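Long-range contacts in 4-methyl-5(B-hydroxyethyl)-thiazole monophosphate biosynthesis enzyme (Vibrio cholerae O1 biovar El Tor, PDB 3OT1), which is of unknown function but belongs to the DJ-1/PfpI family and may take part in thiazole phosphate biosynthesis: residues M173-A178 with G202-Q207; A108-T113 with G164-F169; G82-F87 with P114-A119. One frame throughout, in Å; residues are numbered along the deposited sequence.

Contact 1. Residues M173-A178 with G202-Q207; sequences MIALLA and GFIDAQ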
loop_
_atom_site.group_PDB
_atom_site.type_symbol
_atom_site.label_atom_id
_atom_site.label_comp_id
_atom_site.label_asym_id
_atom_site.label_seq_id
_atom_site.Cartn_x
_atom_site.Cartn_y
_atom_site.Cartn_z
HETATM N N MSE A 173 -10.055 0.536 11.487
HETATM C CA MSE A 173 -9.347 0.971 12.687
HETATM C C MSE A 173 -9.691 2.410 13.038
HETATM O O MSE A 173 -9.962 2.725 14.190
HETATM C CB MSE A 173 -7.832 0.883 12.514
HETATM C CG MSE A 173 -7.198 -0.478 12.530
HETATM SE SE MSE A 173 -5.281 -0.399 12.480
HETATM C CE MSE A 173 -5.260 0.380 13.901
ATOM N N ILE A 174 -9.674 3.282 12.050
ATOM C CA ILE A 174 -10.055 4.674 12.277
ATOM C C ILE A 174 -11.481 4.776 12.796
ATOM O O ILE A 174 -11.753 5.525 13.750
ATOM C CB ILE A 174 -9.880 5.525 11.011
ATOM C CG1 ILE A 174 -8.408 5.613 10.604
ATOM C CG2 ILE A 174 -10.430 6.943 11.218
ATOM C CD1 ILE A 174 -8.214 5.990 9.122
ATOM N N ALA A 175 -12.397 4.048 12.166
ATOM C CA ALA A 175 -13.795 4.082 12.591
ATOM C C ALA A 175 -13.918 3.680 14.069
ATOM O O ALA A 175 -14.653 4.340 14.830
ATOM C CB ALA A 175 -14.650 3.214 11.704
ATOM N N LEU A 176 -13.207 2.633 14.480
ATOM C CA LEU A 176 -13.259 2.161 15.868
ATOM C C LEU A 176 -12.649 3.148 16.835
ATOM O O LEU A 176 -13.166 3.360 17.934
ATOM C CB LEU A 176 -12.549 0.808 15.995
ATOM C CG LEU A 176 -13.283 -0.360 15.354
ATOM C CD1 LEU A 176 -12.376 -1.544 15.189
ATOM C CD2 LEU A 176 -14.528 -0.750 16.152
ATOM N N LEU A 177 -11.524 3.736 16.458
ATOM C CA LEU A 177 -10.758 4.595 17.379
ATOM C C LEU A 177 -11.297 6.022 17.449
ATOM O O LEU A 177 -11.191 6.671 18.483
ATOM C CB LEU A 177 -9.291 4.627 16.982
ATOM C CG LEU A 177 -8.526 3.323 17.208
ATOM C CD1 LEU A 177 -7.182 3.353 16.522
ATOM C CD2 LEU A 177 -8.390 3.047 18.696
ATOM N N ALA A 178 -11.841 6.530 16.358
ATOM C CA ALA A 178 -12.149 7.954 16.221
ATOM C C ALA A 178 -13.514 8.228 15.632
ATOM O O ALA A 178 -13.874 9.389 15.512
ATOM C CB ALA A 178 -11.087 8.666 15.398
ATOM N N GLY A 202 -21.037 1.561 6.743
ATOM C CA GLY A 202 -21.906 0.731 7.569
ATOM C C GLY A 202 -21.223 -0.042 8.679
ATOM O O GLY A 202 -21.879 -0.764 9.431
ATOM N N PHE A 203 -19.905 0.114 8.804
ATOM C CA PHE A 203 -19.105 -0.763 9.667
ATOM C C PHE A 203 -19.482 -0.654 11.139
ATOM O O PHE A 203 -19.650 -1.662 11.812
ATOM C CB PHE A 203 -17.614 -0.478 9.488
ATOM C CG PHE A 203 -16.736 -1.312 10.377
ATOM C CD1 PHE A 203 -16.641 -2.681 10.219
ATOM C CD2 PHE A 203 -16.035 -0.727 11.401
ATOM C CE1 PHE A 203 -15.840 -3.423 11.062
ATOM C CE2 PHE A 203 -15.248 -1.476 12.228
ATOM C CZ PHE A 203 -15.158 -2.807 12.054
ATOM N N ILE A 204 -19.587 0.565 11.658
ATOM C CA ILE A 204 -19.910 0.722 13.074
ATOM C C ILE A 204 -21.368 0.308 13.353
ATOM O O ILE A 204 -21.650 -0.316 14.382
ATOM C CB ILE A 204 -19.632 2.152 13.573
ATOM C CG1 ILE A 204 -18.125 2.455 13.468
ATOM C CG2 ILE A 204 -20.131 2.323 15.018
ATOM C CD1 ILE A 204 -17.197 1.548 14.257
ATOM N N ASP A 205 -22.282 0.652 12.445
ATOM C CA ASP A 205 -23.684 0.242 12.590
ATOM C C ASP A 205 -23.806 -1.271 12.688
ATOM O O ASP A 205 -24.649 -1.784 13.444
ATOM C CB ASP A 205 -24.522 0.764 11.422
ATOM C CG ASP A 205 -24.822 2.263 11.527
ATOM O OD1 ASP A 205 -24.623 2.857 12.611
ATOM O OD2 ASP A 205 -25.255 2.852 10.513
ATOM N N ALA A 206 -22.962 -1.989 11.950
ATOM C CA ALA A 206 -22.958 -3.452 11.979
ATOM C C ALA A 206 -22.475 -4.044 13.314
ATOM O O ALA A 206 -22.570 -5.257 13.504
ATOM C CB ALA A 206 -22.122 -3.999 10.828
ATOM N N GLN A 207 -21.976 -3.214 14.236
ATOM C CA GLN A 207 -21.543 -3.708 15.560
ATOM C C GLN A 207 -22.659 -3.680 16.614
ATOM O O GLN A 207 -23.588 -2.868 16.550
ATOM C CB GLN A 207 -20.321 -2.925 16.067
ATOM C CG GLN A 207 -19.182 -2.788 15.046
ATOM C CD GLN A 207 -18.826 -4.095 14.352
ATOM O OE1 GLN A 207 -18.653 -5.132 15.003
ATOM N NE2 GLN A 207 -18.726 -4.057 13.025
#
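The ring of F203 meets L176 at its edge: CG of the leucine lies in the ring plane, 3.9 Å from F203 CE2, and the two side chains cross at about a right angle. Over one face, offset toward the rim, sits the amide nitrogen of Q207, 3.5 Å above the plane. This is the C-terminal tail of a DJ-1/PfpI fold lying against helix 166-178, its last modelled residues, I204 to Q207, closing in a type I beta turn. The turn folds Q207 back over F203, and NE2 donates to F203 O at 2.8 Å, an almost straight bond (163°) that holds the amide nitrogen over the ring face. A chi1 of 178° sets F203 CG anti to the backbone N, and A175 CB approaches the ring obliquely. A175 and L176 on the helix and F203 and I204 on the tail bury similar areas. Around this patch, Y151 of strand 149-152 touches L176, F203 and Q207, while V180 and A183 of helix 180-187 adjoin I204 and A175. Beside the ring, I204 reaches the helix with its tip: CD1 rests 3.8 Å from A175 O and 4.0 Å from L176 CD2.

Contact 2. Residues A108-T113 with G164-F169; sequences AAICAT and GTALEF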
loop_
_atom_site.group_PDB
_atom_site.type_symbol
_atom_site.label_atom_id
_atom_site.label_comp_id
_atom_site.label_asym_id
_atom_site.label_seq_id
_atom_site.Cartn_x
_atom_site.Cartn_y
_atom_site.Cartn_z
ATOM N N ALA A 108 -4.889 -4.844 16.407
ATOM C CA ALA A 108 -5.322 -5.068 15.031
ATOM C C ALA A 108 -4.235 -5.847 14.315
ATOM O O ALA A 108 -3.070 -5.536 14.484
ATOM C CB ALA A 108 -5.556 -3.713 14.355
ATOM N N ALA A 109 -4.599 -6.842 13.530
ATOM C CA ALA A 109 -3.617 -7.629 12.804
ATOM C C ALA A 109 -4.173 -8.141 11.495
ATOM O O ALA A 109 -5.360 -8.415 11.374
ATOM C CB ALA A 109 -3.139 -8.809 13.657
ATOM N N ILE A 110 -3.294 -8.309 10.510
ATOM C CA ILE A 110 -3.709 -8.674 9.173
ATOM C C ILE A 110 -2.872 -9.819 8.630
ATOM O O ILE A 110 -1.728 -10.023 9.025
ATOM C CB ILE A 110 -3.666 -7.416 8.255
ATOM C CG1 ILE A 110 -4.292 -7.637 6.869
ATOM C CG2 ILE A 110 -2.262 -6.841 8.165
ATOM C CD1 ILE A 110 -4.601 -6.341 6.149
ATOM N N CYS A 111 -3.460 -10.498 7.642
ATOM C CA CYS A 111 -2.749 -11.449 6.811
ATOM C C CYS A 111 -2.247 -12.671 7.600
ATOM O O CYS A 111 -3.047 -13.337 8.243
ATOM C CB CYS A 111 -1.645 -10.637 6.096
ATOM S SG CYS A 111 -0.571 -11.398 4.922
ATOM N N ALA A 112 -0.960 -12.990 7.539
ATOM C CA ALA A 112 -0.448 -14.174 8.220
ATOM C C ALA A 112 -0.450 -14.043 9.738
ATOM O O ALA A 112 -0.372 -15.042 10.448
ATOM C CB ALA A 112 0.975 -14.511 7.724
ATOM N N THR A 113 -0.451 -12.821 10.251
ATOM C CA THR A 113 -0.185 -12.615 11.659
ATOM C C THR A 113 -1.190 -13.260 12.612
ATOM O O THR A 113 -0.777 -13.848 13.585
ATOM C CB THR A 113 0.062 -11.120 11.906
ATOM O OG1 THR A 113 1.287 -10.792 11.240
ATOM C CG2 THR A 113 0.157 -10.800 13.370
ATOM N N GLY A 164 -5.087 -6.865 -0.302
ATOM C CA GLY A 164 -6.279 -6.282 -0.883
ATOM C C GLY A 164 -7.361 -5.899 0.097
ATOM O O GLY A 164 -8.356 -5.293 -0.309
ATOM N N THR A 165 -7.185 -6.227 1.383
ATOM C CA THR A 165 -8.086 -5.762 2.441
ATOM C C THR A 165 -7.439 -4.735 3.359
ATOM O O THR A 165 -8.075 -4.287 4.312
ATOM C CB THR A 165 -8.647 -6.943 3.293
ATOM O OG1 THR A 165 -7.592 -7.494 4.080
ATOM C CG2 THR A 165 -9.317 -8.016 2.423
ATOM N N ALA A 166 -6.200 -4.340 3.096
ATOM C CA ALA A 166 -5.462 -3.527 4.033
ATOM C C ALA A 166 -6.074 -2.127 4.197
ATOM O O ALA A 166 -6.094 -1.588 5.292
ATOM C CB ALA A 166 -3.980 -3.452 3.668
ATOM N N LEU A 167 -6.514 -1.522 3.091
ATOM C CA LEU A 167 -7.154 -0.224 3.177
ATOM C C LEU A 167 -8.462 -0.304 3.989
ATOM O O LEU A 167 -8.729 0.520 4.869
ATOM C CB LEU A 167 -7.378 0.282 1.772
ATOM C CG LEU A 167 -7.935 1.672 1.620
ATOM C CD1 LEU A 167 -7.213 2.647 2.508
ATOM C CD2 LEU A 167 -7.866 2.100 0.146
ATOM N N GLU A 168 -9.281 -1.318 3.700
ATOM C CA GLU A 168 -10.512 -1.548 4.447
ATOM C C GLU A 168 -10.219 -1.720 5.932
ATOM O O GLU A 168 -10.924 -1.176 6.777
ATOM C CB GLU A 168 -11.208 -2.808 3.921
ATOM C CG GLU A 168 -11.767 -2.658 2.530
ATOM C CD GLU A 168 -11.909 -4.000 1.845
ATOM O OE1 GLU A 168 -12.857 -4.723 2.165
ATOM O OE2 GLU A 168 -11.055 -4.348 1.006
ATOM N N PHE A 169 -9.175 -2.457 6.253
ATOM C CA PHE A 169 -8.743 -2.713 7.628
ATOM C C PHE A 169 -8.317 -1.425 8.322
ATOM O O PHE A 169 -8.732 -1.154 9.462
ATOM C CB PHE A 169 -7.600 -3.732 7.539
ATOM C CG PHE A 169 -6.767 -3.938 8.781
ATOM C CD1 PHE A 169 -7.239 -4.664 9.861
ATOM C CD2 PHE A 169 -5.451 -3.531 8.806
ATOM C CE1 PHE A 169 -6.423 -4.954 10.909
ATOM C CE2 PHE A 169 -4.637 -3.799 9.878
ATOM C CZ PHE A 169 -5.132 -4.508 10.938
#
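The hydroxyl oxygen of T165, touched by the I110 methyl CD1 at 3.8 Å, is gripped by S160 OG and the backbone N of G162, with a weaker bond from the N of Q161. T165 chi1 (70°) sets OG1 between the backbone N and the carbonyl carbon, and these bonds satisfy it within an otherwise apolar interface. I110 carries much of that interface. Its CG1 is anti to the backbone N and, with chi2 at 164°, CD1 lies 3.6 Å from A166 CA at the start of the helix, while its CB stands over a face of the F169 ring in a CH-pi contact, 4.2 Å from the centroid. The far end of that ring reaches the strand backbone: F169 CZ lies 3.5 Å from A109 N, near the ring plane, and equally close to A108 CB. Beyond I110 the chain makes a type II' turn with C111 at positive phi (65°), a strand-to-helix turn consistent with the nucleophile elbow of DJ-1 relatives. Strand 106-110 lies between strands 74-77 and 157-160 of the central sheet, and helix 166-178 packs across it beside helix 22-34, whose I28 touches F169 and whose E24 touches I110 and C111.

Contact 3. Residues G82-F87 with P114-A119; sequences GGAQAF and PALVFA
A84 and V117 meet most tightly, CG2 of the valine lying only 3.2 Å from the carbonyl oxygen A84 O. The same methyl packs 3.7 Å from F87 CB, and so touches two residues about one turn apart on the facing helix. A84 also presents its own CB to L116 CB at 4.0 Å. Toward the surface, the L116 methyl CD1 lies against the bent chain of Q85, nearest to NE2 at 3.8 Å. In one conformer of Q85 a water donates to Q85 OE1 and, at 2.7 Å, to L116 O; since Q85 has a second conformer, this bridge is doubtful as a constant feature. The helices behind these side chains run almost parallel, their axes 6° apart and 8.3 Å at closest approach. Such alignment is what an alpha/beta sandwich of the DJ-1 type produces: helix 81-88 follows strand 74-77, helix 113-119 follows strand 106-110, and these neighbouring strands are parallel. Within 114-119 the helix widens into a pi-type turn, A119 N bonding to P114 O at 3.0 Å. Further out, F87 turns its ring aside, with G83 O 3.4 Å above one face, offset toward the rim, and touches L93. V117 is backed by L94 and I97 of helix 91-102, H138 adjoins L116, and F118 packs edge-to-face on F124.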
loop_
_atom_site.group_PDB
_atom_site.type_symbol
_atom_site.label_atom_id
_atom_site.label_comp_id
_atom_site.label_asym_id
_atom_site.label_seq_id
_atom_site.Cartn_x
_atom_site.Cartn_y
_atom_site.Cartn_z
ATOM N N GLY A 82 7.289 -14.151 6.563
ATOM C CA GLY A 82 8.519 -13.991 7.333
ATOM C C GLY A 82 8.377 -13.007 8.489
ATOM O O GLY A 82 8.923 -13.203 9.573
ATOM N N GLY A 83 7.670 -11.916 8.254
ATOM C CA GLY A 83 7.440 -10.912 9.280
ATOM C C GLY A 83 6.604 -11.458 10.427
ATOM O O GLY A 83 6.932 -11.236 11.592
ATOM N N ALA A 84 5.527 -12.167 10.107
ATOM C CA ALA A 84 4.697 -12.775 11.144
ATOM C C ALA A 84 5.509 -13.771 11.963
ATOM O O ALA A 84 5.370 -13.850 13.185
ATOM C CB ALA A 84 3.499 -13.442 10.548
ATOM N N GLN A 85 6.381 -14.543 11.312
ATOM C CA GLN A 85 7.225 -15.505 12.044
ATOM C C GLN A 85 8.190 -14.755 12.964
ATOM O O GLN A 85 8.445 -15.158 14.090
ATOM C CB GLN A 85 8.007 -16.413 11.086
ATOM C CG GLN A 85 7.166 -17.387 10.266
ATOM C CD GLN A 85 6.601 -18.549 11.064
ATOM O OE1 GLN A 85 6.523 -18.495 12.282
ATOM N NE2 GLN A 85 6.186 -19.601 10.369
ATOM N N ALA A 86 8.749 -13.652 12.473
ATOM C CA ALA A 86 9.629 -12.826 13.295
ATOM C C ALA A 86 8.889 -12.280 14.514
ATOM O O ALA A 86 9.438 -12.242 15.621
ATOM C CB ALA A 86 10.236 -11.685 12.491
ATOM N N PHE A 87 7.636 -11.873 14.337
ATOM C CA PHE A 87 6.813 -11.435 15.448
ATOM C C PHE A 87 6.611 -12.567 16.462
ATOM O O PHE A 87 6.706 -12.360 17.677
ATOM C CB PHE A 87 5.446 -10.948 14.954
ATOM C CG PHE A 87 5.431 -9.607 14.213
ATOM C CD1 PHE A 87 6.522 -8.764 14.121
ATOM C CD2 PHE A 87 4.247 -9.202 13.613
ATOM C CE1 PHE A 87 6.419 -7.554 13.444
ATOM C CE2 PHE A 87 4.156 -8.004 12.948
ATOM C CZ PHE A 87 5.243 -7.182 12.857
ATOM N N PRO A 114 -2.501 -13.163 12.346
ATOM C CA PRO A 114 -3.423 -13.824 13.305
ATOM C C PRO A 114 -3.168 -15.334 13.374
ATOM O O PRO A 114 -3.370 -15.929 14.435
ATOM C CB PRO A 114 -4.811 -13.492 12.749
ATOM C CG PRO A 114 -4.601 -12.160 12.024
ATOM C CD PRO A 114 -3.235 -12.342 11.381
ATOM N N ALA A 115 -2.768 -15.956 12.267
ATOM C CA ALA A 115 -2.467 -17.396 12.233
ATOM C C ALA A 115 -1.120 -17.720 12.877
ATOM O O ALA A 115 -1.035 -18.551 13.791
ATOM C CB ALA A 115 -2.515 -17.896 10.801
ATOM N N LEU A 116 -0.054 -17.089 12.390
ATOM C CA LEU A 116 1.296 -17.449 12.792
ATOM C C LEU A 116 1.736 -16.849 14.116
ATOM O O LEU A 116 2.695 -17.358 14.720
ATOM C CB LEU A 116 2.303 -17.113 11.697
ATOM C CG LEU A 116 2.090 -17.841 10.374
ATOM C CD1 LEU A 116 3.211 -17.485 9.395
ATOM C CD2 LEU A 116 1.985 -19.352 10.567
ATOM N N VAL A 117 1.036 -15.805 14.582
ATOM C CA VAL A 117 1.314 -15.216 15.884
ATOM C C VAL A 117 0.214 -15.595 16.891
ATOM O O VAL A 117 0.502 -16.279 17.876
ATOM C CB VAL A 117 1.527 -13.697 15.826
ATOM C CG1 VAL A 117 1.881 -13.190 17.238
ATOM C CG2 VAL A 117 2.614 -13.355 14.802
ATOM N N PHE A 118 -1.022 -15.173 16.664
ATOM C CA PHE A 118 -2.032 -15.355 17.710
ATOM C C PHE A 118 -2.360 -16.834 17.951
ATOM O O PHE A 118 -2.327 -17.310 19.090
ATOM C CB PHE A 118 -3.332 -14.615 17.408
ATOM C CG PHE A 118 -3.209 -13.118 17.216
ATOM C CD1 PHE A 118 -2.131 -12.373 17.693
ATOM C CD2 PHE A 118 -4.240 -12.450 16.556
ATOM C CE1 PHE A 118 -2.093 -11.001 17.482
ATOM C CE2 PHE A 118 -4.194 -11.101 16.377
ATOM C CZ PHE A 118 -3.140 -10.376 16.828
ATOM N N ALA A 119 -2.683 -17.555 16.880
ATOM C CA ALA A 119 -3.073 -18.947 17.013
ATOM C C ALA A 119 -1.894 -19.764 17.555
ATOM O O ALA A 119 -2.094 -20.581 18.454
ATOM C CB ALA A 119 -3.623 -19.482 15.720
HETATM O O HOH W 1 4.507 -19.302 14.158
#

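How the contacts relate
The three contacts lie in one alpha/beta fold. Contact 2 is near the middle, its centre about 6 Å from that of the chain; the centres of contacts 3 and 1 lie about 13 and 15 Å from that of contact 2 and about 25 Å from each other, on opposite sides of the chain's centre. Helix 166-178 serves both contacts 1 and 2, which meet where M173 SE touches A108 CB at 3.8 Å. Strand 106-110 runs on into helix 113-119, and the segments of contacts 2 and 3 alternate along the chain. Contact 1 comes last, in series. The central sheet is thus flanked by helices on both faces, and the C-terminal tail lies against helix 166-178.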